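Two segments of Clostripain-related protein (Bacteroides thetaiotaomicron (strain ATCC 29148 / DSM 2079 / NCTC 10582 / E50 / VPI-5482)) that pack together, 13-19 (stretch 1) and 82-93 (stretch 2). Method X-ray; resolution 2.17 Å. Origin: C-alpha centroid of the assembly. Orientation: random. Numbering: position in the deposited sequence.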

# COMPACT_ATOMS: atom_id res chain seq x y z
N VAL A 13 -8.19 13.89 -3.31
CA VAL A 13 -7.20 12.82 -3.16
C VAL A 13 -5.81 13.42 -3.12
O VAL A 13 -5.43 14.18 -4.02
CB VAL A 13 -7.27 11.78 -4.30
CG1 VAL A 13 -6.19 10.68 -4.10
CG2 VAL A 13 -8.65 11.15 -4.38
N LEU A 14 -5.07 13.08 -2.07
CA LEU A 14 -3.67 13.46 -1.96
C LEU A 14 -2.74 12.33 -2.39
O LEU A 14 -2.82 11.22 -1.85
CB LEU A 14 -3.36 13.88 -0.51
CG LEU A 14 -1.88 14.09 -0.18
CD1 LEU A 14 -1.32 15.29 -0.97
CD2 LEU A 14 -1.69 14.31 1.31
N VAL A 15 -1.87 12.59 -3.35
CA VAL A 15 -0.79 11.64 -3.65
C VAL A 15 0.48 12.06 -2.91
O VAL A 15 1.04 13.14 -3.18
CB VAL A 15 -0.49 11.54 -5.14
CG1 VAL A 15 0.60 10.47 -5.39
CG2 VAL A 15 -1.74 11.22 -5.90
N TYR A 16 0.91 11.22 -1.97
CA TYR A 16 2.01 11.59 -1.08
C TYR A 16 3.29 10.86 -1.47
O TYR A 16 3.43 9.65 -1.23
CB TYR A 16 1.64 11.26 0.37
CG TYR A 16 2.57 11.85 1.41
CD1 TYR A 16 3.85 11.32 1.62
CD2 TYR A 16 2.17 12.92 2.19
CE1 TYR A 16 4.71 11.88 2.56
CE2 TYR A 16 3.01 13.47 3.14
CZ TYR A 16 4.28 12.95 3.33
OH TYR A 16 5.10 13.51 4.29
N ILE A 17 4.22 11.59 -2.06
CA ILE A 17 5.42 10.98 -2.62
C ILE A 17 6.66 11.22 -1.78
O ILE A 17 7.29 12.26 -1.89
CB ILE A 17 5.69 11.49 -4.05
CG1 ILE A 17 4.49 11.17 -4.94
CG2 ILE A 17 6.98 10.88 -4.62
CD1 ILE A 17 4.55 11.83 -6.31
N ALA A 18 6.98 10.25 -0.92
CA ALA A 18 8.25 10.26 -0.22
C ALA A 18 9.30 9.59 -1.11
O ALA A 18 9.51 8.37 -1.05
CB ALA A 18 8.14 9.56 1.13
N GLY A 19 9.93 10.38 -1.96
CA GLY A 19 10.82 9.83 -2.96
C GLY A 19 12.27 10.26 -2.84
O GLY A 19 13.01 10.19 -3.81
N ASN A 82 12.53 15.77 6.05
CA ASN A 82 12.29 14.34 6.22
C ASN A 82 10.81 14.03 6.05
O ASN A 82 10.01 14.25 6.97
CB ASN A 82 12.77 13.88 7.59
CG ASN A 82 12.44 12.41 7.87
OD1 ASN A 82 12.10 11.65 6.96
ND2 ASN A 82 12.53 12.02 9.14
N SER A 83 10.46 13.51 4.88
CA SER A 83 9.07 13.33 4.51
C SER A 83 8.38 12.14 5.20
O SER A 83 7.20 11.89 4.95
CB SER A 83 8.95 13.20 2.99
OG SER A 83 9.42 14.37 2.36
N VAL A 84 9.11 11.42 6.04
CA VAL A 84 8.50 10.34 6.82
C VAL A 84 8.59 10.64 8.32
O VAL A 84 8.36 9.77 9.16
CB VAL A 84 9.13 8.96 6.50
CG1 VAL A 84 8.96 8.63 5.01
CG2 VAL A 84 10.57 8.94 6.87
N ASP A 85 8.93 11.89 8.66
CA ASP A 85 8.83 12.36 10.04
C ASP A 85 7.37 12.71 10.35
O ASP A 85 6.66 13.20 9.48
CB ASP A 85 9.74 13.56 10.26
CG ASP A 85 9.46 14.27 11.58
OD1 ASP A 85 8.69 15.26 11.57
OD2 ASP A 85 9.99 13.83 12.62
N VAL A 86 6.92 12.45 11.57
CA VAL A 86 5.49 12.53 11.88
C VAL A 86 4.93 13.94 11.74
O VAL A 86 3.86 14.14 11.17
CB VAL A 86 5.17 12.01 13.29
CG1 VAL A 86 3.67 12.05 13.55
CG2 VAL A 86 5.69 10.59 13.46
N ASP A 87 5.68 14.91 12.25
CA ASP A 87 5.25 16.29 12.26
C ASP A 87 5.32 16.91 10.87
O ASP A 87 4.57 17.84 10.57
CB ASP A 87 6.08 17.10 13.25
CG ASP A 87 5.86 16.67 14.69
OD1 ASP A 87 4.75 16.20 15.03
OD2 ASP A 87 6.80 16.80 15.51
N VAL A 88 6.20 16.40 10.02
CA VAL A 88 6.27 16.83 8.63
C VAL A 88 5.01 16.40 7.87
O VAL A 88 4.36 17.23 7.22
CB VAL A 88 7.51 16.27 7.91
CG1 VAL A 88 7.36 16.39 6.40
CG2 VAL A 88 8.76 16.97 8.40
N MET A 89 4.68 15.11 7.97
CA MET A 89 3.53 14.51 7.30
C MET A 89 2.23 15.11 7.81
O MET A 89 1.31 15.33 7.03
CB MET A 89 3.50 12.99 7.51
CG MET A 89 2.25 12.31 6.93
SD MET A 89 2.19 10.49 7.06
CE MET A 89 3.50 10.06 5.93
N LYS A 90 2.16 15.34 9.11
CA LYS A 90 1.03 16.01 9.72
C LYS A 90 0.83 17.40 9.13
O LYS A 90 -0.30 17.78 8.78
CB LYS A 90 1.21 16.10 11.24
CG LYS A 90 0.90 14.81 11.99
CD LYS A 90 1.11 15.00 13.48
CE LYS A 90 0.43 13.90 14.27
NZ LYS A 90 0.45 14.25 15.72
N ASN A 91 1.91 18.16 9.00
CA ASN A 91 1.82 19.51 8.43
C ASN A 91 1.33 19.46 6.98
O ASN A 91 0.48 20.26 6.57
CB ASN A 91 3.17 20.22 8.51
CG ASN A 91 3.14 21.64 7.93
OD1 ASN A 91 3.58 21.87 6.80
ND2 ASN A 91 2.61 22.59 8.70
N VAL A 92 1.86 18.52 6.20
CA VAL A 92 1.41 18.34 4.83
C VAL A 92 -0.08 18.05 4.79
O VAL A 92 -0.82 18.67 4.02
CB VAL A 92 2.16 17.20 4.11
CG1 VAL A 92 1.55 16.94 2.74
CG2 VAL A 92 3.64 17.53 4.00
N PHE A 93 -0.52 17.10 5.62
CA PHE A 93 -1.94 16.73 5.72
C PHE A 93 -2.83 17.90 6.07
O PHE A 93 -3.83 18.15 5.42
CB PHE A 93 -2.15 15.65 6.79
CG PHE A 93 -1.70 14.27 6.38
CD1 PHE A 93 -1.41 13.97 5.07
CD2 PHE A 93 -1.60 13.26 7.33
CE1 PHE A 93 -1.00 12.69 4.70
CE2 PHE A 93 -1.18 11.98 6.98
CZ PHE A 93 -0.89 11.70 5.65

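The strand containing residues 13 to 18 and the helix beginning at Val 86 run roughly antiparallel, with 152° between their N-to-C directions and a closest axial approach of 11.3 Å. That gap is filled by side chains, and together the two stretches bury 339 Å². Alternation along the strand sets the pattern: Leu 14, Tyr 16 and Ala 18 point their CA-to-CB bonds toward the second stretch, whereas Ile 17 points away and Val 13 and Val 15 lie out of reach.

A single hydrogen bond crosses the contact. Tyr 16 donates through OH to the backbone O of Ser 83, 2.7 Å away and near the plane of the ring. With chi1 in the t well, the phenol reaches alongside Met 89, near the start of the helix, and its OH meets the Ser 83 carbonyl in the turn before it, so its one polar atom is satisfied within an otherwise apolar, buried setting. Tyr 16 has 115 Å² covered by stretch 2, the largest share of any residue here.

Two further contacts involve the Tyr 16 ring. The methyl CE of Met 89 sits over one face, 4.3 Å from the centroid of the Tyr 16 ring and 24° off its normal, a CH-pi arrangement; Met 89 SD lies farther out, 5.2 Å from that centroid. The extended t, t start of the methionine side chain followed by an m chi3 brings the methyl to this position. Phe 93 meets Tyr 16 obliquely, with the ring planes at 66°, the centroids 6.0 Å apart and Tyr 16 CD2 4.0 Å from Phe 93 CE1. Although the CA-to-CB bond of Phe 93 points sideways, its ring comes nearer the strand.

Apolar packing completes the interface. Val 92 points toward the strand and places CG1 3.8 Å from Tyr 16 CE2; its compact branched side chain packs obliquely against the ring. Leu 14 extends CD2 to the edge of the Phe 93 ring, 3.8 Å from Phe 93 CD1. At the other end, the backbones draw closer, with Ala 18 CA 5.7 Å from Ser 83 CA. The short side chain of Ala 18 suits this narrow spacing: its CB lies 4.2 Å from Ser 83 CB and 4.1 Å from Val 84 CG1.

Local hydrogen bonds organize the segment that presents the Ser 83 carbonyl. Residues Asn 82 to Asp 85 form a type I turn, in which Asn 82 OD1 accepts from Val 84 N at 3.1 Å. Asp 85 then caps the helix, its OD1 accepting from Val 88 N at 3.1 Å and, weakly, from Asp 87 N.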